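Local coordinates for protein glutaminase 1 (Escherichia coli, PDB 1U60) that catalyses the hydrolysis of L-glutamine to L-glutamate and ammonium, as a member of the glutaminase family with a beta-lactamase-like fold, at residues Phe18-Gly24 and Val290-Met295; Gly23-Ala27 and Ser280-Asp284; Gly209-Ala213 and Val269-Gly275. All coordinates share one frame; numbering follows the deposited sequence.

Contact 1: residues Phe18-Gly24 and Val290-Met295; sequences FHSLNGG and VRGQKM. With EDO (1,2-ethanediol), chain E.
R291 places CG beside its own backbone N (chi1 -64°) and then runs extended to NE, which carries the guanidinium along the turn formed by F18-L21. F18 sets its CG anti to its carbonyl carbon (chi1 -65°), and the ring lands against K294. The contact joins a type I beta turn, at the end of helix 4-18, to the first turns of helix 290-303 in the beta-lactamase-like glutaminase fold. L21 N closes the turn on F18 O at 3.1 Å. The turn presents two carbonyls to R291. L21 O receives R291 NE at 2.7 Å, with the oxygen slightly out of the guanidinium plane, and R291 NH2 adds a weak second bond to the same oxygen. H19 O lies over one guanidinium face and packs against R291 CD. NH1 bonds to S280 OG and G38 O, so the guanidinium is held through NE and NH2 on one side and NH1 on the other. Apolar groups complete the contact. F18 CB meets M295 CG at 3.7 Å, and L21 CD2 packs on V290 CG1 with the two side chains nearly perpendicular. K294 CB sits over one face of the F18 ring, 3.7 Å from the ring centroid, as a CH-pi contact. The lysine then bends away, and its NZ donates to O2 of the ethanediol at 3.2 Å.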
ATOM      1  N   PHE A  18     -13.467  23.071   3.859  1.00 19.80           N
ATOM      2  CA  PHE A  18     -14.084  22.061   2.991  1.00 20.43           C
ATOM      3  C   PHE A  18     -15.538  21.685   3.252  1.00 21.68           C
ATOM      4  O   PHE A  18     -16.092  20.960   2.440  1.00 21.98           O
ATOM      5  CB  PHE A  18     -13.231  20.752   2.985  1.00 20.09           C
ATOM      6  CG  PHE A  18     -11.887  20.927   2.386  1.00 19.19           C
ATOM      7  CD1 PHE A  18     -11.757  21.088   1.022  1.00 20.88           C
ATOM      8  CD2 PHE A  18     -10.750  20.967   3.170  1.00 21.30           C
ATOM      9  CE1 PHE A  18     -10.527  21.274   0.438  1.00 22.61           C
ATOM     10  CE2 PHE A  18      -9.484  21.161   2.582  1.00 20.49           C
ATOM     11  CZ  PHE A  18      -9.382  21.312   1.220  1.00 23.10           C
ATOM     12  N   HIS A  19     -16.166  22.142   4.341  1.00 23.44           N
ATOM     13  CA  HIS A  19     -17.438  21.516   4.785  1.00 24.89           C
ATOM     14  C   HIS A  19     -18.570  21.682   3.755  1.00 25.59           C
ATOM     15  O   HIS A  19     -19.515  20.879   3.738  1.00 24.89           O
ATOM     16  CB  HIS A  19     -17.941  21.999   6.172  1.00 25.28           C
ATOM     17  CG  HIS A  19     -18.480  23.391   6.180  1.00 28.57           C
ATOM     18  ND1 HIS A  19     -19.586  23.773   5.455  1.00 35.17           N
ATOM     19  CD2 HIS A  19     -18.064  24.500   6.829  1.00 32.46           C
ATOM     20  CE1 HIS A  19     -19.809  25.061   5.626  1.00 34.69           C
ATOM     21  NE2 HIS A  19     -18.907  25.524   6.469  1.00 35.61           N
ATOM     22  N   SER A  20     -18.481  22.752   2.961  1.00 25.80           N
ATOM     23  CA  SER A  20     -19.540  23.104   2.000  1.00 26.86           C
ATOM     24  C   SER A  20     -19.105  22.887   0.545  1.00 26.20           C
ATOM     25  O   SER A  20     -19.745  23.372  -0.392  1.00 27.05           O
ATOM     26  CB  SER A  20     -19.923  24.559   2.177  1.00 27.34           C
ATOM     27  OG  SER A  20     -18.848  25.380   1.754  1.00 30.57           O
ATOM     28  N   LEU A  21     -18.006  22.167   0.365  1.00 24.90           N
ATOM     29  CA  LEU A  21     -17.447  21.907  -0.944  1.00 24.34           C
ATOM     30  C   LEU A  21     -18.432  21.077  -1.768  1.00 24.09           C
ATOM     31  O   LEU A  21     -18.870  20.043  -1.317  1.00 23.58           O
ATOM     32  CB  LEU A  21     -16.138  21.142  -0.770  1.00 24.78           C
ATOM     33  CG  LEU A  21     -15.234  20.968  -1.973  1.00 24.64           C
ATOM     34  CD1 LEU A  21     -14.455  22.281  -2.201  1.00 25.14           C
ATOM     35  CD2 LEU A  21     -14.312  19.742  -1.753  1.00 24.76           C
ATOM     36  N   ASN A  22     -18.800  21.544  -2.958  1.00 23.60           N
ATOM     37  CA  ASN A  22     -19.744  20.824  -3.812  1.00 24.43           C
ATOM     38  C   ASN A  22     -19.044  19.678  -4.519  1.00 23.69           C
ATOM     39  O   ASN A  22     -17.812  19.657  -4.629  1.00 23.56           O
ATOM     40  CB  ASN A  22     -20.405  21.763  -4.877  1.00 25.23           C
ATOM     41  CG  ASN A  22     -21.580  22.554  -4.334  1.00 29.73           C
ATOM     42  OD1 ASN A  22     -21.919  23.614  -4.863  1.00 36.63           O
ATOM     43  ND2 ASN A  22     -22.225  22.038  -3.291  1.00 33.78           N
ATOM     44  N   GLY A  23     -19.828  18.717  -4.990  1.00 22.54           N
ATOM     45  CA  GLY A  23     -19.318  17.669  -5.854  1.00 21.72           C
ATOM     46  C   GLY A  23     -19.707  16.306  -5.281  1.00 19.90           C
ATOM     47  O   GLY A  23     -19.852  16.138  -4.042  1.00 20.91           O
ATOM     48  N   GLY A  24     -19.880  15.340  -6.175  1.00 17.50           N
ATOM     49  CA  GLY A  24     -20.300  14.002  -5.779  1.00 17.76           C
ATOM     50  C   GLY A  24     -21.799  13.855  -5.565  1.00 16.36           C
ATOM     51  O   GLY A  24     -22.555  14.796  -5.740  1.00 16.63           O
ATOM     52  N   VAL A 290     -16.489  12.926  -0.962  1.00 10.43           N
ATOM     53  CA  VAL A 290     -15.714  14.052  -1.490  1.00 10.02           C
ATOM     54  C   VAL A 290     -15.141  14.932  -0.391  1.00  9.94           C
ATOM     55  O   VAL A 290     -13.914  15.161  -0.334  1.00 11.53           O
ATOM     56  CB  VAL A 290     -16.542  14.916  -2.540  1.00 11.24           C
ATOM     57  CG1 VAL A 290     -15.750  16.161  -3.009  1.00 13.72           C
ATOM     58  CG2 VAL A 290     -16.962  14.044  -3.670  1.00 12.84           C
ATOM     59  N   ARG A 291     -15.999  15.432   0.488  1.00 10.17           N
ATOM     60  CA  ARG A 291     -15.573  16.307   1.555  1.00 10.53           C
ATOM     61  C   ARG A 291     -14.823  15.527   2.654  1.00 10.89           C
ATOM     62  O   ARG A 291     -13.901  16.051   3.255  1.00 10.49           O
ATOM     63  CB  ARG A 291     -16.761  17.029   2.200  1.00 11.18           C
ATOM     64  CG  ARG A 291     -17.536  17.994   1.311  1.00 13.73           C
ATOM     65  CD  ARG A 291     -18.861  18.400   1.985  1.00 16.57           C
ATOM     66  NE  ARG A 291     -19.756  19.021   1.012  1.00 21.50           N
ATOM     67  CZ  ARG A 291     -21.044  18.830   0.983  1.00 13.68           C
ATOM     68  NH1 ARG A 291     -21.634  18.044   1.881  1.00 21.16           N
ATOM     69  NH2 ARG A 291     -21.758  19.452   0.059  1.00 22.77           N
ATOM     70  N   GLY A 292     -15.273  14.303   2.928  1.00 10.77           N
ATOM     71  CA  GLY A 292     -14.701  13.484   3.987  1.00 10.22           C
ATOM     72  C   GLY A 292     -13.195  13.321   3.693  1.00  9.66           C
ATOM     73  O   GLY A 292     -12.362  13.412   4.594  1.00 10.44           O
ATOM     74  N   GLN A 293     -12.861  13.012   2.439  1.00  9.15           N
ATOM     75  CA  GLN A 293     -11.476  12.785   2.048  1.00 10.75           C
ATOM     76  C   GLN A 293     -10.652  14.022   2.278  1.00 10.45           C
ATOM     77  O   GLN A 293      -9.562  13.974   2.834  1.00 11.36           O
ATOM     78  CB  GLN A 293     -11.360  12.414   0.565  1.00 10.01           C
ATOM     79  CG  GLN A 293     -11.640  10.973   0.309  1.00 12.25           C
ATOM     80  CD  GLN A 293     -11.726  10.630  -1.172  1.00 11.47           C
ATOM     81  OE1 GLN A 293     -10.810   9.952  -1.713  1.00 14.52           O
ATOM     82  NE2 GLN A 293     -12.827  11.059  -1.839  1.00  9.60           N
ATOM     83  N   LYS A 294     -11.194  15.156   1.827  1.00 10.85           N
ATOM     84  CA  LYS A 294     -10.474  16.424   1.893  1.00 11.15           C
ATOM     85  C   LYS A 294     -10.293  16.868   3.344  1.00 10.46           C
ATOM     86  O   LYS A 294      -9.246  17.351   3.700  1.00 11.28           O
ATOM     87  CB  LYS A 294     -11.181  17.510   1.023  1.00 11.82           C
ATOM     88  CG  LYS A 294     -10.997  17.257  -0.468  1.00 15.52           C
ATOM     89  CD  LYS A 294      -9.555  17.531  -1.028  1.00 20.15           C
ATOM     90  CE  LYS A 294      -9.303  16.745  -2.369  1.00 24.85           C
ATOM     91  NZ  LYS A 294      -9.294  17.605  -3.595  1.00 31.54           N
ATOM     92  N   MET A 295     -11.296  16.671   4.189  1.00  8.87           N
ATOM     93  CA  MET A 295     -11.195  17.117   5.564  1.00  8.75           C
ATOM     94  C   MET A 295     -10.154  16.257   6.339  1.00  9.79           C
ATOM     95  O   MET A 295      -9.380  16.782   7.116  1.00 10.51           O
ATOM     96  CB  MET A 295     -12.572  17.101   6.257  1.00 10.16           C
ATOM     97  CG  MET A 295     -13.432  18.286   5.781  1.00  9.29           C
ATOM     98  SD  MET A 295     -14.996  18.366   6.739  1.00 11.22           S
ATOM     99  CE  MET A 295     -15.852  17.142   6.124  1.00 11.93           C
TER
HETATM  100  C1  EDO E1203     -10.884  15.379  -6.539  1.00 41.35           C
HETATM  101  O1  EDO E1203     -11.687  15.105  -7.679  1.00 41.73           O
HETATM  102  C2  EDO E1203      -9.502  14.773  -6.704  1.00 41.59           C
HETATM  103  O2  EDO E1203      -8.735  15.238  -5.617  1.00 38.61           O

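Contact 2: residues Gly23-Ala27 and Ser280-Asp284; sequences GGQNA and SPPLD
L283 and Q25 form a single antiparallel bridge, and the L283 side chain extends the contact beyond it. L283 CB lies 3.6 Å from Q25 O. CG stays close to the same oxygen. CD1 then reaches A27, with A27 CB at 3.9 Å and A27 N as near. The torsion that does this sets CG anti to the carbonyl carbon of L283 (chi1 -47°). The L283 side chain also touches V262, which A27 touches too.

The bridge is a hydrogen-bonded pair. Q25 N donates to L283 O at 3.0 Å. L283 N returns a nearly straight bond to Q25 O at 2.9 Å, arriving well above the carbonyl plane. Beside the bridge the backbone comes close: G24 CA is 3.1 Å from L283 O, and the chain passes this point without a side chain.

The two prolines pack on the other parts of the loop. P282 CB meets G23 O, and P281 CB meets N26 OD1 at 3.4 Å. N26 and P281 lie side by side and point the same way. N26 ND2 turns elsewhere, to V36 O and L33 O, which ties N26 to helix 31-34 and the residues just after it. Past the bridge, one water joins the two loops. It accepts from A27 N and donates to P281 O at 2.7 Å.

The motif is an isolated antiparallel beta bridge between two loops. It probably lies beside the substrate pocket, since L283 and A27 both touch V262, which is predicted to bind substrate. A formic acid molecule, probably from the crystallisation liquor, is bound near L283.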
ATOM      1  N   GLY A  23     -19.828  18.717  -4.990  1.00 22.54           N
ATOM      2  CA  GLY A  23     -19.318  17.669  -5.854  1.00 21.72           C
ATOM      3  C   GLY A  23     -19.707  16.306  -5.281  1.00 19.90           C
ATOM      4  O   GLY A  23     -19.852  16.138  -4.042  1.00 20.91           O
ATOM      5  N   GLY A  24     -19.880  15.340  -6.175  1.00 17.50           N
ATOM      6  CA  GLY A  24     -20.300  14.002  -5.779  1.00 17.76           C
ATOM      7  C   GLY A  24     -21.799  13.855  -5.565  1.00 16.36           C
ATOM      8  O   GLY A  24     -22.555  14.796  -5.740  1.00 16.63           O
ATOM      9  N   GLN A  25     -22.226  12.642  -5.250  1.00 16.11           N
ATOM     10  CA  GLN A  25     -23.616  12.304  -5.045  1.00 16.91           C
ATOM     11  C   GLN A  25     -23.777  11.305  -3.904  1.00 15.31           C
ATOM     12  O   GLN A  25     -22.963  10.388  -3.752  1.00 13.90           O
ATOM     13  CB  GLN A  25     -24.193  11.615  -6.295  1.00 18.26           C
ATOM     14  CG  GLN A  25     -24.082  12.408  -7.563  1.00 24.13           C
ATOM     15  CD  GLN A  25     -24.807  11.706  -8.667  1.00 29.92           C
ATOM     16  OE1 GLN A  25     -24.177  11.156  -9.555  1.00 37.35           O
ATOM     17  NE2 GLN A  25     -26.132  11.654  -8.578  1.00 33.85           N
ATOM     18  N   ASN A  26     -24.848  11.412  -3.128  1.00 13.79           N
ATOM     19  CA  ASN A  26     -25.135  10.373  -2.159  1.00 12.85           C
ATOM     20  C   ASN A  26     -25.289   9.028  -2.833  1.00 12.95           C
ATOM     21  O   ASN A  26     -25.840   8.924  -3.944  1.00 12.35           O
ATOM     22  CB  ASN A  26     -26.459  10.568  -1.420  1.00 13.07           C
ATOM     23  CG  ASN A  26     -26.468  11.737  -0.464  1.00 11.75           C
ATOM     24  OD1 ASN A  26     -25.717  12.722  -0.608  1.00 12.99           O
ATOM     25  ND2 ASN A  26     -27.381  11.670   0.494  1.00 10.36           N
ATOM     26  N   ALA A  27     -24.806   7.984  -2.166  1.00 13.23           N
ATOM     27  CA  ALA A  27     -25.261   6.636  -2.447  1.00 12.98           C
ATOM     28  C   ALA A  27     -26.790   6.651  -2.433  1.00 14.47           C
ATOM     29  O   ALA A  27     -27.375   7.336  -1.589  1.00 13.58           O
ATOM     30  CB  ALA A  27     -24.730   5.650  -1.411  1.00 12.88           C
ATOM     31  N   SER A 280     -19.160  13.064   5.157  1.00  9.00           N
ATOM     32  CA  SER A 280     -20.175  13.780   4.423  1.00  9.23           C
ATOM     33  C   SER A 280     -20.803  12.871   3.356  1.00  9.23           C
ATOM     34  O   SER A 280     -20.047  12.151   2.649  1.00  9.61           O
ATOM     35  CB  SER A 280     -19.609  15.027   3.763  1.00  9.73           C
ATOM     36  OG  SER A 280     -20.720  15.869   3.349  1.00 17.72           O
ATOM     37  N   PRO A 281     -22.135  12.859   3.220  1.00  8.92           N
ATOM     38  CA  PRO A 281     -22.773  11.890   2.324  1.00  9.28           C
ATOM     39  C   PRO A 281     -22.361  11.887   0.845  1.00  9.72           C
ATOM     40  O   PRO A 281     -22.354  10.798   0.307  1.00 10.40           O
ATOM     41  CB  PRO A 281     -24.275  12.211   2.482  1.00  9.45           C
ATOM     42  CG  PRO A 281     -24.390  12.831   3.906  1.00  9.33           C
ATOM     43  CD  PRO A 281     -23.145  13.611   4.020  1.00  9.24           C
ATOM     44  N   PRO A 282     -22.099  13.016   0.183  1.00 10.33           N
ATOM     45  CA  PRO A 282     -21.776  12.948  -1.255  1.00 10.73           C
ATOM     46  C   PRO A 282     -20.467  12.217  -1.546  1.00  9.67           C
ATOM     47  O   PRO A 282     -19.448  12.599  -0.996  1.00 10.72           O
ATOM     48  CB  PRO A 282     -21.750  14.411  -1.671  1.00 11.24           C
ATOM     49  CG  PRO A 282     -22.666  15.090  -0.683  1.00 10.52           C
ATOM     50  CD  PRO A 282     -22.246  14.410   0.628  1.00 10.58           C
ATOM     51  N   LEU A 283     -20.535  11.210  -2.422  1.00  8.66           N
ATOM     52  CA  LEU A 283     -19.422  10.354  -2.777  1.00  9.90           C
ATOM     53  C   LEU A 283     -18.895  10.665  -4.178  1.00 10.40           C
ATOM     54  O   LEU A 283     -19.654  11.048  -5.061  1.00 11.69           O
ATOM     55  CB  LEU A 283     -19.818   8.896  -2.753  1.00 10.26           C
ATOM     56  CG  LEU A 283     -20.598   8.417  -1.552  1.00  9.15           C
ATOM     57  CD1 LEU A 283     -21.102   6.994  -1.683  1.00 11.03           C
ATOM     58  CD2 LEU A 283     -19.832   8.642  -0.207  1.00  9.74           C
ATOM     59  N   ASP A 284     -17.607  10.439  -4.374  1.00 11.55           N
ATOM     60  CA  ASP A 284     -17.030  10.522  -5.725  1.00 12.99           C
ATOM     61  C   ASP A 284     -17.304   9.237  -6.489  1.00 13.75           C
ATOM     62  O   ASP A 284     -17.993   8.349  -6.011  1.00 13.15           O
ATOM     63  CB  ASP A 284     -15.563  10.936  -5.694  1.00 13.55           C
ATOM     64  CG  ASP A 284     -14.622   9.908  -5.036  1.00 13.12           C
ATOM     65  OD1 ASP A 284     -14.952   8.715  -4.937  1.00 11.69           O
ATOM     66  OD2 ASP A 284     -13.519  10.241  -4.587  1.00 13.61           O
TER
HETATM   67  O   HOH W   1     -23.667   8.455   0.633  1.00 13.75           O

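Contact 3: residues Gly209-Ala213 and Val269-Gly275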
ATOM      1  N   GLY A 209     -10.462   4.496  14.794  1.00  7.29           N
ATOM      2  CA  GLY A 209      -9.101   4.861  14.407  1.00  7.66           C
ATOM      3  C   GLY A 209      -8.114   4.957  15.563  1.00  8.46           C
ATOM      4  O   GLY A 209      -6.978   4.505  15.444  1.00  9.79           O
ATOM      5  N   ALA A 210      -8.558   5.557  16.674  1.00  8.38           N
ATOM      6  CA  ALA A 210      -7.735   5.773  17.821  1.00  7.72           C
ATOM      7  C   ALA A 210      -7.429   4.445  18.539  1.00  7.19           C
ATOM      8  O   ALA A 210      -6.343   4.258  19.056  1.00  8.16           O
ATOM      9  CB  ALA A 210      -8.367   6.730  18.758  1.00  7.78           C
ATOM     10  N   THR A 211      -8.356   3.515  18.495  1.00  8.53           N
ATOM     11  CA  THR A 211      -8.122   2.202  19.072  1.00  8.87           C
ATOM     12  C   THR A 211      -6.994   1.519  18.298  1.00  8.49           C
ATOM     13  O   THR A 211      -6.082   0.925  18.894  1.00  8.21           O
ATOM     14  CB  THR A 211      -9.397   1.378  19.076  1.00 10.08           C
ATOM     15  OG1 THR A 211     -10.395   2.017  19.915  1.00  9.81           O
ATOM     16  CG2 THR A 211      -9.096  -0.009  19.635  1.00 11.65           C
ATOM     17  N   LEU A 212      -7.025   1.635  16.968  1.00  8.11           N
ATOM     18  CA  LEU A 212      -5.974   1.071  16.164  1.00  8.88           C
ATOM     19  C   LEU A 212      -4.683   1.857  16.407  1.00  8.82           C
ATOM     20  O   LEU A 212      -3.600   1.258  16.577  1.00 10.82           O
ATOM     21  CB  LEU A 212      -6.394   1.092  14.713  1.00  9.65           C
ATOM     22  CG  LEU A 212      -7.611   0.263  14.310  1.00  7.09           C
ATOM     23  CD1 LEU A 212      -8.038   0.561  12.834  1.00  8.39           C
ATOM     24  CD2 LEU A 212      -7.367  -1.254  14.528  1.00  7.85           C
ATOM     25  N   ALA A 213      -4.741   3.192  16.460  1.00  8.49           N
ATOM     26  CA  ALA A 213      -3.524   3.978  16.672  1.00  8.73           C
ATOM     27  C   ALA A 213      -2.840   3.633  18.023  1.00  9.56           C
ATOM     28  O   ALA A 213      -1.620   3.695  18.121  1.00 10.52           O
ATOM     29  CB  ALA A 213      -3.823   5.508  16.608  1.00  9.77           C
ATOM     30  N   VAL A 269      -5.692   6.421  10.171  1.00  8.49           N
ATOM     31  CA  VAL A 269      -4.979   6.121  11.415  1.00  7.62           C
ATOM     32  C   VAL A 269      -3.571   6.679  11.350  1.00  8.63           C
ATOM     33  O   VAL A 269      -2.846   6.417  10.410  1.00  7.53           O
ATOM     34  CB  VAL A 269      -4.920   4.587  11.625  1.00  7.48           C
ATOM     35  CG1 VAL A 269      -4.163   4.282  12.922  1.00  7.99           C
ATOM     36  CG2 VAL A 269      -6.330   4.050  11.635  1.00 10.48           C
ATOM     37  N   VAL A 270      -3.167   7.405  12.399  1.00  8.67           N
ATOM     38  CA  VAL A 270      -1.786   7.819  12.611  1.00  9.20           C
ATOM     39  C   VAL A 270      -1.199   6.869  13.672  1.00  9.68           C
ATOM     40  O   VAL A 270      -1.516   6.998  14.867  1.00 10.30           O
ATOM     41  CB  VAL A 270      -1.658   9.313  13.055  1.00  9.53           C
ATOM     42  CG1 VAL A 270      -0.196   9.730  13.099  1.00 11.40           C
ATOM     43  CG2 VAL A 270      -2.405  10.226  12.088  1.00  9.61           C
ATOM     44  N   PRO A 271      -0.424   5.869  13.257  1.00  9.34           N
ATOM     45  CA  PRO A 271       0.043   4.833  14.191  1.00  9.44           C
ATOM     46  C   PRO A 271       0.771   5.487  15.377  1.00 10.62           C
ATOM     47  O   PRO A 271       1.664   6.352  15.214  1.00 10.38           O
ATOM     48  CB  PRO A 271       1.006   3.978  13.322  1.00 10.35           C
ATOM     49  CG  PRO A 271       0.590   4.197  11.952  1.00 10.65           C
ATOM     50  CD  PRO A 271       0.102   5.639  11.903  1.00  9.67           C
ATOM     51  N   GLY A 272       0.374   5.084  16.570  1.00 11.24           N
ATOM     52  CA  GLY A 272       0.914   5.637  17.804  1.00 12.63           C
ATOM     53  C   GLY A 272       0.359   6.964  18.281  1.00 12.93           C
ATOM     54  O   GLY A 272       0.730   7.421  19.370  1.00 14.15           O
ATOM     55  N   VAL A 273      -0.535   7.591  17.515  1.00 12.07           N
ATOM     56  CA  VAL A 273      -0.852   8.991  17.773  1.00 11.55           C
ATOM     57  C   VAL A 273      -2.343   9.285  17.860  1.00 10.92           C
ATOM     58  O   VAL A 273      -2.817   9.785  18.875  1.00 12.12           O
ATOM     59  CB  VAL A 273      -0.185   9.910  16.743  1.00 11.99           C
ATOM     60  CG1 VAL A 273      -0.507  11.412  17.044  1.00 13.24           C
ATOM     61  CG2 VAL A 273       1.333   9.684  16.724  1.00 14.43           C
ATOM     62  N   MET A 274      -3.097   8.980  16.816  1.00 10.01           N
ATOM     63  CA  MET A 274      -4.503   9.383  16.760  1.00  9.65           C
ATOM     64  C   MET A 274      -5.291   8.711  15.650  1.00  9.74           C
ATOM     65  O   MET A 274      -4.737   8.177  14.695  1.00  8.79           O
ATOM     66  CB  MET A 274      -4.620  10.912  16.578  1.00  9.36           C
ATOM     67  CG  MET A 274      -4.083  11.409  15.238  1.00  7.69           C
ATOM     68  SD  MET A 274      -4.401  13.142  14.933  1.00 12.00           S
ATOM     69  CE  MET A 274      -3.564  13.860  16.351  1.00 10.81           C
ATOM     70  N   GLY A 275      -6.605   8.678  15.836  1.00  7.66           N
ATOM     71  CA  GLY A 275      -7.537   8.457  14.746  1.00  8.45           C
ATOM     72  C   GLY A 275      -8.073   9.768  14.227  1.00  7.78           C
ATOM     73  O   GLY A 275      -8.337  10.679  15.019  1.00  8.08           O
TER
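A213 points its methyl into the turn between strands 265-270 and 274-279, and V269 faces the helix from the first of these strands. A213 CB rests against two backbone carbonyl oxygens, 3.3 Å from V270 O and 3.4 Å from M274 O. V269 approaches from beside it. Its CG1, anti to the backbone N (chi1 180°), meets A213 N and A213 CB, the latter at 3.9 Å. Its CG2 is turned toward G209 and L212. L212 and V269 cross at about a right angle, with L212 CD1 against V269 CG2 at 4.1 Å. Two glycines let the backbones close in at the other end. G275 CA lies 3.6 Å from both G209 C and A210 N, and G209 and G275 meet with no side chain between them. A210 CB passes G275 N nearby.

The turn contains a classic beta bulge: V273 and M274 both face V270, and V270 O accepts from both of their nitrogens. G272, with positive phi, rounds the turn. Its N donates to A213 O at 2.9 Å, with an N-H...O angle of 135°. A213 O belongs to the last residue of helix 202-213, so the turn gives that carbonyl a donor. Around the contact, helix 231-241 packs on L212 and V269, and P271 packs on V307 of the second subunit.

The contact is mostly apolar, with small residues where the backbones come closest. Alanine and glycine allow the helix end and the sheet to meet backbone to backbone, and a single hydrogen bond from G272 N gives the helix-end carbonyl of A213 a partner.

From the N terminus, helix 4-18 leads into the loop before helix 31-34. Its first part meets helix 290-303 in contact 1, and its later part meets the loop 280-284 in contact 2. Both close chain loops of more than 250 residues. The loop of contact 2 lies within that of contact 1, and G23 and G24 belong to both. The two also touch directly, through R291 with S280 and Q293 with D284. Contact 3 closes a far shorter loop, from helix 202-213 to strands 265-270 and 274-279, contained within both others. It lies about 23 Å from contact 1, centre to centre, without touching it.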